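Local coordinates for protein prolyl endopeptidase (Myxococcus xanthus, PDB 2BKL) that probably hydrolyses oligopeptides on the carboxyl side of proline, and also of alanine, as a serine peptidase of the prolyl oligopeptidase family, at residues I165-A171 / F182-L187; G200-Y206 / T217-T223; T125-D131 / P173-S179. All coordinates share one frame; numbering follows the deposited sequence.

Overall arrangement
All three contacts lie in the N-terminal beta-propeller and meet on one four-stranded antiparallel sheet, in the order 174-175, 181-186, 203-208, 217-220. Contact 1 packs the loop 165-171 on the second strand, contact 2 joins the third strand to the outermost one, and contact 3 ties the first to the neighbouring sheet through strand 121-128. The centres of contacts 1 and 2 are about 9 Å apart, those of 1 and 3 about 14 Å. Lys174 NZ forms a salt bridge with Glu185 OE2 (2.8 Å), and Tyr206 OH lies 2.7 Å from Thr176 OG1. Of the three, only contact 1 supplies residues, Lys169 and Tyr170, to the pocket of the bound benzyloxycarbonyl-Ala-Pro.

Contact 1: I165-A171 / F182-L187. With ZAH (N-[(benzyloxy)carbonyl]-L-alanyl-L-proline), chain C.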
loop_
_atom_site.group_PDB
_atom_site.type_symbol
_atom_site.label_atom_id
_atom_site.label_comp_id
_atom_site.label_asym_id
_atom_site.label_seq_id
_atom_site.Cartn_x
_atom_site.Cartn_y
_atom_site.Cartn_z
ATOM N N ILE A 165 -9.656 -10.070 -21.023
ATOM C CA ILE A 165 -10.674 -10.197 -20.011
ATOM C C ILE A 165 -10.855 -8.898 -19.235
ATOM O O ILE A 165 -9.979 -8.487 -18.446
ATOM C CB ILE A 165 -10.343 -11.352 -19.040
ATOM C CG1 ILE A 165 -9.918 -12.644 -19.752
ATOM C CG2 ILE A 165 -11.531 -11.626 -18.162
ATOM C CD1 ILE A 165 -9.451 -13.736 -18.819
ATOM N N GLU A 166 -11.979 -8.219 -19.446
ATOM C CA GLU A 166 -12.315 -7.064 -18.624
ATOM C C GLU A 166 -12.743 -7.517 -17.214
ATOM O O GLU A 166 -12.991 -8.691 -16.968
ATOM C CB GLU A 166 -13.377 -6.186 -19.318
ATOM C CG GLU A 166 -12.870 -5.645 -20.657
ATOM C CD GLU A 166 -13.692 -4.519 -21.281
ATOM O OE1 GLU A 166 -14.478 -3.860 -20.576
ATOM O OE2 GLU A 166 -13.509 -4.283 -22.499
ATOM N N GLY A 167 -12.774 -6.596 -16.280
ATOM C CA GLY A 167 -13.117 -6.930 -14.924
ATOM C C GLY A 167 -12.021 -7.612 -14.126
ATOM O O GLY A 167 -12.313 -8.339 -13.164
ATOM N N GLY A 168 -10.764 -7.313 -14.463
ATOM C CA GLY A 168 -9.627 -7.916 -13.807
ATOM C C GLY A 168 -9.008 -7.164 -12.659
ATOM O O GLY A 168 -7.903 -7.510 -12.238
ATOM N N LYS A 169 -9.717 -6.175 -12.113
ATOM C CA LYS A 169 -9.207 -5.369 -11.015
ATOM C C LYS A 169 -8.505 -6.177 -9.903
ATOM O O LYS A 169 -7.411 -5.789 -9.433
ATOM C CB LYS A 169 -10.354 -4.582 -10.352
ATOM C CG LYS A 169 -9.949 -3.840 -9.099
ATOM C CD LYS A 169 -11.128 -3.081 -8.433
ATOM C CE LYS A 169 -11.718 -2.060 -9.325
ATOM N NZ LYS A 169 -12.597 -1.124 -8.486
ATOM N N TYR A 170 -9.167 -7.240 -9.447
ATOM C CA TYR A 170 -8.680 -8.021 -8.316
ATOM C C TYR A 170 -7.837 -9.222 -8.707
ATOM O O TYR A 170 -7.389 -9.970 -7.819
ATOM C CB TYR A 170 -9.840 -8.451 -7.414
ATOM C CG TYR A 170 -10.613 -7.308 -6.800
ATOM C CD1 TYR A 170 -9.973 -6.326 -6.060
ATOM C CD2 TYR A 170 -11.994 -7.215 -6.920
ATOM C CE1 TYR A 170 -10.696 -5.283 -5.477
ATOM C CE2 TYR A 170 -12.717 -6.151 -6.356
ATOM C CZ TYR A 170 -12.061 -5.193 -5.649
ATOM O OH TYR A 170 -12.786 -4.124 -5.106
ATOM N N ALA A 171 -7.592 -9.412 -10.003
ATOM C CA ALA A 171 -6.962 -10.655 -10.487
ATOM C C ALA A 171 -5.457 -10.695 -10.285
ATOM O O ALA A 171 -4.744 -9.726 -10.565
ATOM C CB ALA A 171 -7.254 -10.894 -11.970
ATOM N N PHE A 182 -5.364 -20.216 -16.685
ATOM C CA PHE A 182 -5.119 -19.713 -15.346
ATOM C C PHE A 182 -6.426 -19.453 -14.586
ATOM O O PHE A 182 -7.478 -19.144 -15.177
ATOM C CB PHE A 182 -4.278 -18.448 -15.396
ATOM C CG PHE A 182 -4.808 -17.383 -16.318
ATOM C CD1 PHE A 182 -5.838 -16.514 -15.896
ATOM C CD2 PHE A 182 -4.241 -17.186 -17.572
ATOM C CE1 PHE A 182 -6.304 -15.519 -16.765
ATOM C CE2 PHE A 182 -4.716 -16.173 -18.431
ATOM C CZ PHE A 182 -5.720 -15.353 -18.012
ATOM N N TYR A 183 -6.359 -19.629 -13.272
ATOM C CA TYR A 183 -7.404 -19.181 -12.347
ATOM C C TYR A 183 -7.251 -17.701 -12.084
ATOM O O TYR A 183 -6.142 -17.186 -12.010
ATOM C CB TYR A 183 -7.279 -19.923 -11.018
ATOM C CG TYR A 183 -7.578 -21.405 -11.100
ATOM C CD1 TYR A 183 -8.885 -21.900 -10.982
ATOM C CD2 TYR A 183 -6.555 -22.336 -11.250
ATOM C CE1 TYR A 183 -9.149 -23.220 -11.038
ATOM C CE2 TYR A 183 -6.830 -23.678 -11.341
ATOM C CZ TYR A 183 -8.125 -24.114 -11.215
ATOM O OH TYR A 183 -8.441 -25.451 -11.275
ATOM N N TYR A 184 -8.356 -17.001 -11.905
ATOM C CA TYR A 184 -8.288 -15.568 -11.627
ATOM C C TYR A 184 -9.582 -15.074 -10.997
ATOM O O TYR A 184 -10.629 -15.711 -11.085
ATOM C CB TYR A 184 -7.970 -14.752 -12.903
ATOM C CG TYR A 184 -9.096 -14.782 -13.911
ATOM C CD1 TYR A 184 -9.374 -15.908 -14.681
ATOM C CD2 TYR A 184 -9.973 -13.725 -14.017
ATOM C CE1 TYR A 184 -10.448 -15.941 -15.575
ATOM C CE2 TYR A 184 -11.040 -13.749 -14.917
ATOM C CZ TYR A 184 -11.289 -14.866 -15.676
ATOM O OH TYR A 184 -12.353 -14.898 -16.547
ATOM N N GLU A 185 -9.474 -13.912 -10.378
ATOM C CA GLU A 185 -10.557 -13.204 -9.699
ATOM C C GLU A 185 -11.176 -12.228 -10.682
ATOM O O GLU A 185 -10.479 -11.408 -11.272
ATOM C CB GLU A 185 -10.005 -12.425 -8.524
ATOM C CG GLU A 185 -9.290 -13.232 -7.449
ATOM C CD GLU A 185 -7.972 -13.917 -7.836
ATOM O OE1 GLU A 185 -7.222 -13.452 -8.694
ATOM O OE2 GLU A 185 -7.653 -15.002 -7.263
ATOM N N TRP A 186 -12.494 -12.336 -10.870
ATOM C CA TRP A 186 -13.216 -11.635 -11.924
ATOM C C TRP A 186 -14.379 -10.820 -11.352
ATOM O O TRP A 186 -15.093 -11.291 -10.471
ATOM C CB TRP A 186 -13.787 -12.659 -12.923
ATOM C CG TRP A 186 -14.448 -12.022 -14.085
ATOM C CD1 TRP A 186 -13.873 -11.240 -15.054
ATOM C CD2 TRP A 186 -15.828 -12.122 -14.427
ATOM N NE1 TRP A 186 -14.826 -10.838 -15.965
ATOM C CE2 TRP A 186 -16.026 -11.383 -15.614
ATOM C CE3 TRP A 186 -16.917 -12.775 -13.858
ATOM C CZ2 TRP A 186 -17.277 -11.270 -16.224
ATOM C CZ3 TRP A 186 -18.160 -12.667 -14.465
ATOM C CH2 TRP A 186 -18.324 -11.923 -15.629
ATOM N N LEU A 187 -14.599 -9.623 -11.898
ATOM C CA LEU A 187 -15.801 -8.826 -11.620
ATOM C C LEU A 187 -16.655 -8.730 -12.872
ATOM O O LEU A 187 -16.134 -8.488 -13.964
ATOM C CB LEU A 187 -15.426 -7.416 -11.194
ATOM C CG LEU A 187 -14.770 -7.264 -9.837
ATOM C CD1 LEU A 187 -14.210 -5.881 -9.662
ATOM C CD2 LEU A 187 -15.764 -7.540 -8.733
HETATM C C1 ZAH C . -5.659 3.773 1.548
HETATM O O2 ZAH C . -5.217 3.676 2.883
HETATM C C3 ZAH C . -6.948 2.961 1.278
HETATM C C4 ZAH C . -8.132 3.481 2.099
HETATM C C5 ZAH C . -8.150 2.674 3.391
HETATM C C6 ZAH C . -7.455 1.370 3.102
HETATM N N7 ZAH C . -6.901 1.566 1.769
HETATM C C8 ZAH C . -6.304 0.590 1.089
HETATM O O9 ZAH C . -5.900 0.852 -0.141
HETATM C C10 ZAH C . -6.341 -0.878 1.569
HETATM C C11 ZAH C . -5.160 -0.977 2.534
HETATM N N14 ZAH C . -6.134 -1.808 0.486
HETATM C C15 ZAH C . -7.079 -2.059 -0.388
HETATM O O16 ZAH C . -8.277 -1.549 -0.268
HETATM O O17 ZAH C . -6.777 -2.948 -1.471
HETATM C C18 ZAH C . -7.821 -3.040 -2.473
HETATM C C19 ZAH C . -7.341 -3.760 -3.738
HETATM C C20 ZAH C . -6.998 -5.116 -3.665
HETATM C C21 ZAH C . -6.548 -5.780 -4.806
HETATM C C22 ZAH C . -6.465 -5.094 -6.021
HETATM C C23 ZAH C . -6.828 -3.747 -6.104
HETATM C C24 ZAH C . -7.264 -3.080 -4.959
HETATM O O HOH W 1 -11.188 -8.793 -10.664
#
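Ile165 rises against one face of the Tyr184 ring where the loop leading from strand 148-153 into the next beta-propeller blade folds over strand 181-186. CD1 of Ile165 is the bump: it sits over that face in a CH-pi contact, 4.2 Å from the centroid, and also reaches the ring of Phe182. CG2, the other branch, turns to the phenol end of Tyr184 and to CD1 of Trp186, so that one isoleucine fills the hollow between three aromatic side chains. The hydroxyl of Tyr184 is held beyond this contact by Asp216 and Arg205.

Further along, the backbone of Gly167 lies close against the strand end. Its carbonyl accepts a hydrogen bond from Leu187 N at 2.9 Å, while its CA makes a C-H...O contact with Leu187 O. Trp186 NE1 adds a weak, bent bond to Glu166 O (126° at the hydrogen). A water bridges the loop and the strand, donating to Gly167 O and Glu185 O and accepting from Tyr170 N. The loop closes in a type I turn, Gly168 to Ala171, with Ala171 N donating to Gly168 O.

The methyl of Ala171 fits beside CB of Tyr184 and against Glu185 O. Glu185 bends at chi2 (66°), which brings OE1 to 3.3 Å from Ala171 CA; OE1 also accepts from Thr172 N, and OE2 is gripped by Lys174 and Ser232.

Leu187 forms the last bump, its CD1 nestling at 3.6 Å from CE2 of Tyr170. CD of Lys169 lies over one face of that tyrosine ring. Lys169 and Tyr170 belong to the pocket seen with benzyloxycarbonyl-Ala-Pro, whose phenyl carbon C21 comes to the ring edge, near its plane, 3.7 Å from Tyr170 CD1.

Contact 2: G200-Y206 / T217-T223; sequences GYTTIRY and TVVHERT
With chi1 at -50°, Ile204 holds CG2 opposite its backbone N and against Val219, 3.8 Å from Val219 CB, while CG1 meets CB of His220. A chi1 of 73° sets CG of Arg222 between its own N and carbonyl carbon, and the chain then runs extended beside Tyr201, Arg222 CD lying 3.5 Å from Tyr201 CD2; the two side chains point the same way, with ring and guanidinium planes 6° apart but the groups placed obliquely to each other.

The antiparallel hairpin is interrupted by a classic beta bulge in which Val219 and His220 both face Ile204. The carbonyl of Ile204 accepts from Val219 N (2.8 Å) and His220 N (3.2 Å), both arriving from the same face of its plane, and Ile204 N donates back to His220 O. Past the bulge, Tyr206 N bonds to Thr217 O. Where the strands part, a water accepts from Thr223 N and lies 2.8 Å from Thr202 O.

Arg205 makes a cation-pi contact with Trp186 on strand 181-186, the inner neighbour. The bulge residues themselves pack on the next blade: Ile204 on strand 229-234, Val219 on 241-247, His220 on both.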
loop_
_atom_site.group_PDB
_atom_site.type_symbol
_atom_site.label_atom_id
_atom_site.label_comp_id
_atom_site.label_asym_id
_atom_site.label_seq_id
_atom_site.Cartn_x
_atom_site.Cartn_y
_atom_site.Cartn_z
ATOM N N GLY A 200 -18.682 -7.034 -3.709
ATOM C CA GLY A 200 -19.320 -8.276 -3.315
ATOM C C GLY A 200 -19.573 -9.227 -4.473
ATOM O O GLY A 200 -20.151 -10.288 -4.244
ATOM N N TYR A 201 -19.144 -8.890 -5.693
ATOM C CA TYR A 201 -19.447 -9.694 -6.880
ATOM C C TYR A 201 -18.268 -10.449 -7.474
ATOM O O TYR A 201 -18.427 -11.169 -8.469
ATOM C CB TYR A 201 -20.112 -8.815 -7.948
ATOM C CG TYR A 201 -21.553 -8.507 -7.608
ATOM C CD1 TYR A 201 -21.889 -7.452 -6.766
ATOM C CD2 TYR A 201 -22.586 -9.314 -8.077
ATOM C CE1 TYR A 201 -23.198 -7.200 -6.450
ATOM C CE2 TYR A 201 -23.885 -9.042 -7.751
ATOM C CZ TYR A 201 -24.188 -7.993 -6.945
ATOM O OH TYR A 201 -25.499 -7.708 -6.608
ATOM N N THR A 202 -17.115 -10.341 -6.838
ATOM C CA THR A 202 -15.926 -11.072 -7.267
ATOM C C THR A 202 -16.230 -12.536 -7.340
ATOM O O THR A 202 -16.764 -13.105 -6.373
ATOM C CB THR A 202 -14.766 -10.855 -6.284
ATOM O OG1 THR A 202 -14.549 -9.444 -6.091
ATOM C CG2 THR A 202 -13.463 -11.367 -6.857
ATOM N N THR A 203 -15.765 -13.146 -8.419
ATOM C CA THR A 203 -15.920 -14.550 -8.657
ATOM C C THR A 203 -14.575 -15.154 -9.020
ATOM O O THR A 203 -13.736 -14.488 -9.608
ATOM C CB THR A 203 -16.922 -14.711 -9.814
ATOM O OG1 THR A 203 -18.147 -14.031 -9.442
ATOM C CG2 THR A 203 -17.320 -16.110 -9.998
ATOM N N ILE A 204 -14.354 -16.413 -8.694
ATOM C CA ILE A 204 -13.181 -17.098 -9.217
ATOM C C ILE A 204 -13.556 -17.833 -10.487
ATOM O O ILE A 204 -14.534 -18.568 -10.477
ATOM C CB ILE A 204 -12.582 -18.081 -8.209
ATOM C CG1 ILE A 204 -12.363 -17.436 -6.840
ATOM C CG2 ILE A 204 -11.288 -18.702 -8.769
ATOM C CD1 ILE A 204 -11.499 -16.215 -6.798
ATOM N N ARG A 205 -12.810 -17.577 -11.567
ATOM C CA ARG A 205 -13.006 -18.232 -12.858
ATOM C C ARG A 205 -11.716 -18.900 -13.336
ATOM O O ARG A 205 -10.652 -18.645 -12.800
ATOM C CB ARG A 205 -13.513 -17.240 -13.899
ATOM C CG ARG A 205 -14.862 -16.609 -13.487
ATOM C CD ARG A 205 -15.719 -16.194 -14.669
ATOM N NE ARG A 205 -15.011 -15.303 -15.577
ATOM C CZ ARG A 205 -15.551 -14.802 -16.697
ATOM N NH1 ARG A 205 -16.821 -15.084 -17.001
ATOM N NH2 ARG A 205 -14.838 -14.027 -17.503
ATOM N N TYR A 206 -11.843 -19.773 -14.327
ATOM C CA TYR A 206 -10.690 -20.388 -14.989
ATOM C C TYR A 206 -10.760 -20.020 -16.445
ATOM O O TYR A 206 -11.780 -20.259 -17.107
ATOM C CB TYR A 206 -10.632 -21.911 -14.855
ATOM C CG TYR A 206 -9.355 -22.484 -15.447
ATOM C CD1 TYR A 206 -8.205 -22.520 -14.706
ATOM C CD2 TYR A 206 -9.290 -22.948 -16.746
ATOM C CE1 TYR A 206 -7.012 -22.999 -15.228
ATOM C CE2 TYR A 206 -8.104 -23.435 -17.281
ATOM C CZ TYR A 206 -6.967 -23.468 -16.503
ATOM O OH TYR A 206 -5.794 -23.946 -17.053
ATOM N N THR A 217 -14.930 -21.160 -16.878
ATOM C CA THR A 217 -15.697 -21.842 -15.838
ATOM C C THR A 217 -15.744 -20.996 -14.580
ATOM O O THR A 217 -14.770 -20.312 -14.223
ATOM C CB THR A 217 -15.179 -23.266 -15.501
ATOM O OG1 THR A 217 -13.865 -23.207 -14.976
ATOM C CG2 THR A 217 -15.032 -24.100 -16.748
ATOM N N VAL A 218 -16.890 -21.040 -13.923
ATOM C CA VAL A 218 -17.067 -20.470 -12.609
ATOM C C VAL A 218 -16.575 -21.479 -11.587
ATOM O O VAL A 218 -17.163 -22.551 -11.402
ATOM C CB VAL A 218 -18.542 -20.097 -12.333
ATOM C CG1 VAL A 218 -18.671 -19.452 -10.989
ATOM C CG2 VAL A 218 -19.078 -19.171 -13.464
ATOM N N VAL A 219 -15.442 -21.146 -10.978
ATOM C CA VAL A 219 -14.783 -21.974 -9.996
ATOM C C VAL A 219 -15.362 -21.791 -8.597
ATOM O O VAL A 219 -15.517 -22.744 -7.849
ATOM C CB VAL A 219 -13.278 -21.677 -10.034
ATOM C CG1 VAL A 219 -12.532 -22.342 -8.901
ATOM C CG2 VAL A 219 -12.733 -22.073 -11.378
ATOM N N HIS A 220 -15.644 -20.551 -8.224
ATOM C CA HIS A 220 -16.261 -20.265 -6.940
ATOM C C HIS A 220 -17.122 -19.035 -7.090
ATOM O O HIS A 220 -16.667 -18.014 -7.599
ATOM C CB HIS A 220 -15.186 -20.033 -5.864
ATOM C CG HIS A 220 -15.712 -20.030 -4.456
ATOM N ND1 HIS A 220 -16.513 -19.027 -3.958
ATOM C CD2 HIS A 220 -15.515 -20.894 -3.429
ATOM C CE1 HIS A 220 -16.824 -19.292 -2.702
ATOM N NE2 HIS A 220 -16.229 -20.418 -2.354
ATOM N N GLU A 221 -18.373 -19.128 -6.653
ATOM C CA GLU A 221 -19.303 -18.018 -6.800
ATOM C C GLU A 221 -18.983 -16.897 -5.817
ATOM O O GLU A 221 -18.196 -17.046 -4.883
ATOM C CB GLU A 221 -20.749 -18.509 -6.597
ATOM C CG GLU A 221 -21.252 -19.381 -7.738
ATOM C CD GLU A 221 -22.711 -19.763 -7.563
ATOM O OE1 GLU A 221 -23.070 -20.223 -6.446
ATOM O OE2 GLU A 221 -23.507 -19.597 -8.522
ATOM N N ARG A 222 -19.637 -15.775 -6.035
ATOM C CA ARG A 222 -19.400 -14.589 -5.238
ATOM C C ARG A 222 -19.891 -14.787 -3.811
ATOM O O ARG A 222 -20.708 -15.658 -3.547
ATOM C CB ARG A 222 -20.130 -13.393 -5.856
ATOM C CG ARG A 222 -21.634 -13.427 -5.669
ATOM C CD ARG A 222 -22.354 -12.437 -6.559
ATOM N NE ARG A 222 -23.796 -12.473 -6.363
ATOM C CZ ARG A 222 -24.603 -13.331 -6.962
ATOM N NH1 ARG A 222 -24.131 -14.212 -7.836
ATOM N NH2 ARG A 222 -25.905 -13.284 -6.701
ATOM N N THR A 223 -19.399 -13.964 -2.901
ATOM C CA THR A 223 -19.909 -13.941 -1.541
ATOM C C THR A 223 -21.166 -13.101 -1.432
ATOM O O THR A 223 -21.949 -13.290 -0.515
ATOM C CB THR A 223 -18.890 -13.319 -0.568
ATOM O OG1 THR A 223 -18.685 -11.940 -0.896
ATOM C CG2 THR A 223 -17.531 -14.025 -0.646
HETATM O O HOH W 2 -17.332 -12.223 -3.807
#

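Contact 3: T125-D131 / P173-S179; sequences TWAVSWD and PKWTPDS. With SO4 (sulfate ion), chain F.
Trp175 lays its indole flat over Ser129. CA of Ser129 stands 3.6 Å from the centroid of the Trp175 five-membered ring, only 3° off the normal, in a CH-pi contact, and CB sits above the middle of the whole indole. The ring is also fixed in its own plane: NE1 donates to Ala127 O at 2.9 Å, close to the indole plane, yet it approaches that carbonyl from above rather than along a lone pair. One bond and one covered face thus set the rotation of the tryptophan. Phe182 meets the same ring edge-to-face.

A second indole, that of Trp130, bonds the backbone of Trp175. With its CG opposite the carbonyl carbon (chi1 -64°), Trp130 reaches back so that NE1 donates to Trp175 O at 3.0 Å, the acceptor lying in the ring plane but the donor well above the carbonyl plane. Its CD1 edge also meets Thr176 O and packs on Trp175 CB, and Arg236 makes a cation-pi contact with it.

At the far end Ser179 closes a type I turn that begins at Thr176, and its OG accepts from Asp131 N at 3.1 Å. Ser129 OG donates a short 2.6 Å bond to Asp131 OD1, which also takes the N-H of Lys133. On the outer side of the turn, Asp178 N donates a hydrogen bond to O2 of a sulfate ion that probably comes from the crystallisation liquor.

Smaller groups fill the opposite end: Ala127 CB lies against Pro173 O and CB, and Thr125 CG2 touches Pro173 CD. Strands 121-128 and 174-175 are outermost in their sheets, with no backbone-to-backbone hydrogen bond between the segments. Side chains, by packing and by bonds to the backbone, join the two sheets, as is characteristic of neighbouring beta-propeller blades.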
loop_
_atom_site.group_PDB
_atom_site.type_symbol
_atom_site.label_atom_id
_atom_site.label_comp_id
_atom_site.label_asym_id
_atom_site.label_seq_id
_atom_site.Cartn_x
_atom_site.Cartn_y
_atom_site.Cartn_z
ATOM N N THR A 125 -0.394 -6.045 -12.522
ATOM C CA THR A 125 0.121 -7.368 -12.227
ATOM C C THR A 125 0.557 -8.124 -13.495
ATOM O O THR A 125 -0.040 -7.947 -14.567
ATOM C CB THR A 125 -0.969 -8.187 -11.506
ATOM O OG1 THR A 125 -0.375 -9.323 -10.863
ATOM C CG2 THR A 125 -1.968 -8.780 -12.490
ATOM N N TRP A 126 1.568 -8.954 -13.395
ATOM C CA TRP A 126 1.920 -9.868 -14.451
ATOM C C TRP A 126 2.302 -11.222 -13.866
ATOM O O TRP A 126 2.840 -11.297 -12.755
ATOM C CB TRP A 126 3.019 -9.298 -15.360
ATOM C CG TRP A 126 4.236 -8.818 -14.643
ATOM C CD1 TRP A 126 4.436 -7.563 -14.121
ATOM C CD2 TRP A 126 5.456 -9.544 -14.414
ATOM N NE1 TRP A 126 5.684 -7.482 -13.555
ATOM C CE2 TRP A 126 6.330 -8.678 -13.721
ATOM C CE3 TRP A 126 5.899 -10.831 -14.722
ATOM C CZ2 TRP A 126 7.618 -9.069 -13.326
ATOM C CZ3 TRP A 126 7.175 -11.212 -14.308
ATOM C CH2 TRP A 126 8.010 -10.333 -13.629
ATOM N N ALA A 127 2.040 -12.302 -14.601
ATOM C CA ALA A 127 2.269 -13.665 -14.149
ATOM C C ALA A 127 2.732 -14.462 -15.343
ATOM O O ALA A 127 2.026 -14.544 -16.359
ATOM C CB ALA A 127 0.995 -14.281 -13.561
ATOM N N VAL A 128 3.908 -15.057 -15.241
ATOM C CA VAL A 128 4.488 -15.842 -16.306
ATOM C C VAL A 128 4.005 -17.283 -16.195
ATOM O O VAL A 128 3.968 -17.874 -15.099
ATOM C CB VAL A 128 6.030 -15.817 -16.223
ATOM C CG1 VAL A 128 6.648 -16.473 -17.467
ATOM C CG2 VAL A 128 6.531 -14.393 -16.031
ATOM N N SER A 129 3.685 -17.905 -17.317
ATOM C CA SER A 129 3.299 -19.315 -17.344
ATOM C C SER A 129 4.509 -20.182 -16.969
ATOM O O SER A 129 5.659 -19.775 -17.086
ATOM C CB SER A 129 2.739 -19.689 -18.714
ATOM O OG SER A 129 3.739 -19.593 -19.716
ATOM N N TRP A 130 4.228 -21.387 -16.474
ATOM C CA TRP A 130 5.274 -22.266 -15.969
ATOM C C TRP A 130 6.245 -22.701 -17.052
ATOM O O TRP A 130 7.400 -22.967 -16.741
ATOM C CB TRP A 130 4.677 -23.477 -15.215
ATOM C CG TRP A 130 3.958 -22.995 -14.008
ATOM C CD1 TRP A 130 2.604 -22.878 -13.847
ATOM C CD2 TRP A 130 4.541 -22.409 -12.843
ATOM N NE1 TRP A 130 2.319 -22.293 -12.641
ATOM C CE2 TRP A 130 3.486 -21.977 -12.004
ATOM C CE3 TRP A 130 5.858 -22.190 -12.415
ATOM C CZ2 TRP A 130 3.702 -21.366 -10.755
ATOM C CZ3 TRP A 130 6.069 -21.583 -11.190
ATOM C CH2 TRP A 130 5.004 -21.170 -10.374
ATOM N N ASP A 131 5.799 -22.733 -18.309
ATOM C CA ASP A 131 6.670 -23.073 -19.427
ATOM C C ASP A 131 7.505 -21.900 -19.958
ATOM O O ASP A 131 8.328 -22.072 -20.870
ATOM C CB ASP A 131 5.892 -23.772 -20.558
ATOM C CG ASP A 131 4.893 -22.897 -21.253
ATOM O OD1 ASP A 131 4.777 -21.706 -20.887
ATOM O OD2 ASP A 131 4.160 -23.330 -22.181
ATOM N N PRO A 173 -3.299 -13.745 -11.874
ATOM C CA PRO A 173 -3.450 -15.046 -12.525
ATOM C C PRO A 173 -2.590 -16.147 -11.904
ATOM O O PRO A 173 -1.381 -15.972 -11.639
ATOM C CB PRO A 173 -3.024 -14.772 -13.971
ATOM C CG PRO A 173 -3.325 -13.294 -14.150
ATOM C CD PRO A 173 -2.910 -12.696 -12.841
ATOM N N LYS A 174 -3.243 -17.279 -11.646
ATOM C CA LYS A 174 -2.589 -18.508 -11.191
ATOM C C LYS A 174 -2.613 -19.518 -12.331
ATOM O O LYS A 174 -3.620 -20.173 -12.555
ATOM C CB LYS A 174 -3.305 -19.121 -9.991
ATOM C CG LYS A 174 -2.871 -18.685 -8.589
ATOM C CD LYS A 174 -3.173 -17.252 -8.279
ATOM C CE LYS A 174 -4.651 -16.930 -8.248
ATOM N NZ LYS A 174 -4.917 -15.548 -7.661
ATOM N N TRP A 175 -1.501 -19.630 -13.045
ATOM C CA TRP A 175 -1.353 -20.591 -14.128
ATOM C C TRP A 175 -1.341 -22.028 -13.627
ATOM O O TRP A 175 -0.699 -22.336 -12.616
ATOM C CB TRP A 175 -0.076 -20.335 -14.880
ATOM C CG TRP A 175 -0.008 -19.096 -15.669
ATOM C CD1 TRP A 175 0.522 -17.900 -15.294
ATOM C CD2 TRP A 175 -0.402 -18.952 -17.039
ATOM N NE1 TRP A 175 0.442 -17.013 -16.335
ATOM C CE2 TRP A 175 -0.104 -17.640 -17.424
ATOM C CE3 TRP A 175 -0.984 -19.812 -17.983
ATOM C CZ2 TRP A 175 -0.371 -17.158 -18.711
ATOM C CZ3 TRP A 175 -1.245 -19.343 -19.244
ATOM C CH2 TRP A 175 -0.927 -18.026 -19.602
ATOM N N THR A 176 -2.056 -22.905 -14.307
ATOM C CA THR A 176 -1.915 -24.334 -14.032
ATOM C C THR A 176 -0.586 -24.859 -14.561
ATOM O O THR A 176 -0.006 -24.262 -15.448
ATOM C CB THR A 176 -3.089 -25.132 -14.602
ATOM O OG1 THR A 176 -3.442 -24.648 -15.900
ATOM C CG2 THR A 176 -4.346 -24.894 -13.750
ATOM N N PRO A 177 -0.080 -25.954 -13.997
ATOM C CA PRO A 177 1.219 -26.512 -14.425
ATOM C C PRO A 177 1.333 -26.813 -15.929
ATOM O O PRO A 177 2.461 -26.786 -16.449
ATOM C CB PRO A 177 1.343 -27.788 -13.601
ATOM C CG PRO A 177 0.374 -27.721 -12.518
ATOM C CD PRO A 177 -0.651 -26.689 -12.854
ATOM N N ASP A 178 0.222 -27.075 -16.617
ATOM C CA ASP A 178 0.239 -27.329 -18.063
ATOM C C ASP A 178 0.350 -26.079 -18.925
ATOM O O ASP A 178 0.438 -26.181 -20.145
ATOM C CB ASP A 178 -0.991 -28.140 -18.479
ATOM C CG ASP A 178 -2.325 -27.440 -18.168
ATOM O OD1 ASP A 178 -2.332 -26.242 -17.790
ATOM O OD2 ASP A 178 -3.427 -28.045 -18.302
ATOM N N SER A 179 0.341 -24.916 -18.281
ATOM C CA SER A 179 0.423 -23.613 -18.954
ATOM C C SER A 179 -0.717 -23.401 -19.956
ATOM O O SER A 179 -0.603 -22.537 -20.845
ATOM C CB SER A 179 1.775 -23.422 -19.666
ATOM O OG SER A 179 2.818 -23.447 -18.728
HETATM S S SO4 F . -2.647 -29.432 -14.710
HETATM O O1 SO4 F . -3.931 -29.626 -15.382
HETATM O O2 SO4 F . -2.060 -28.276 -15.341
HETATM O O3 SO4 F . -2.879 -29.346 -13.266
HETATM O O4 SO4 F . -1.755 -30.579 -14.955
#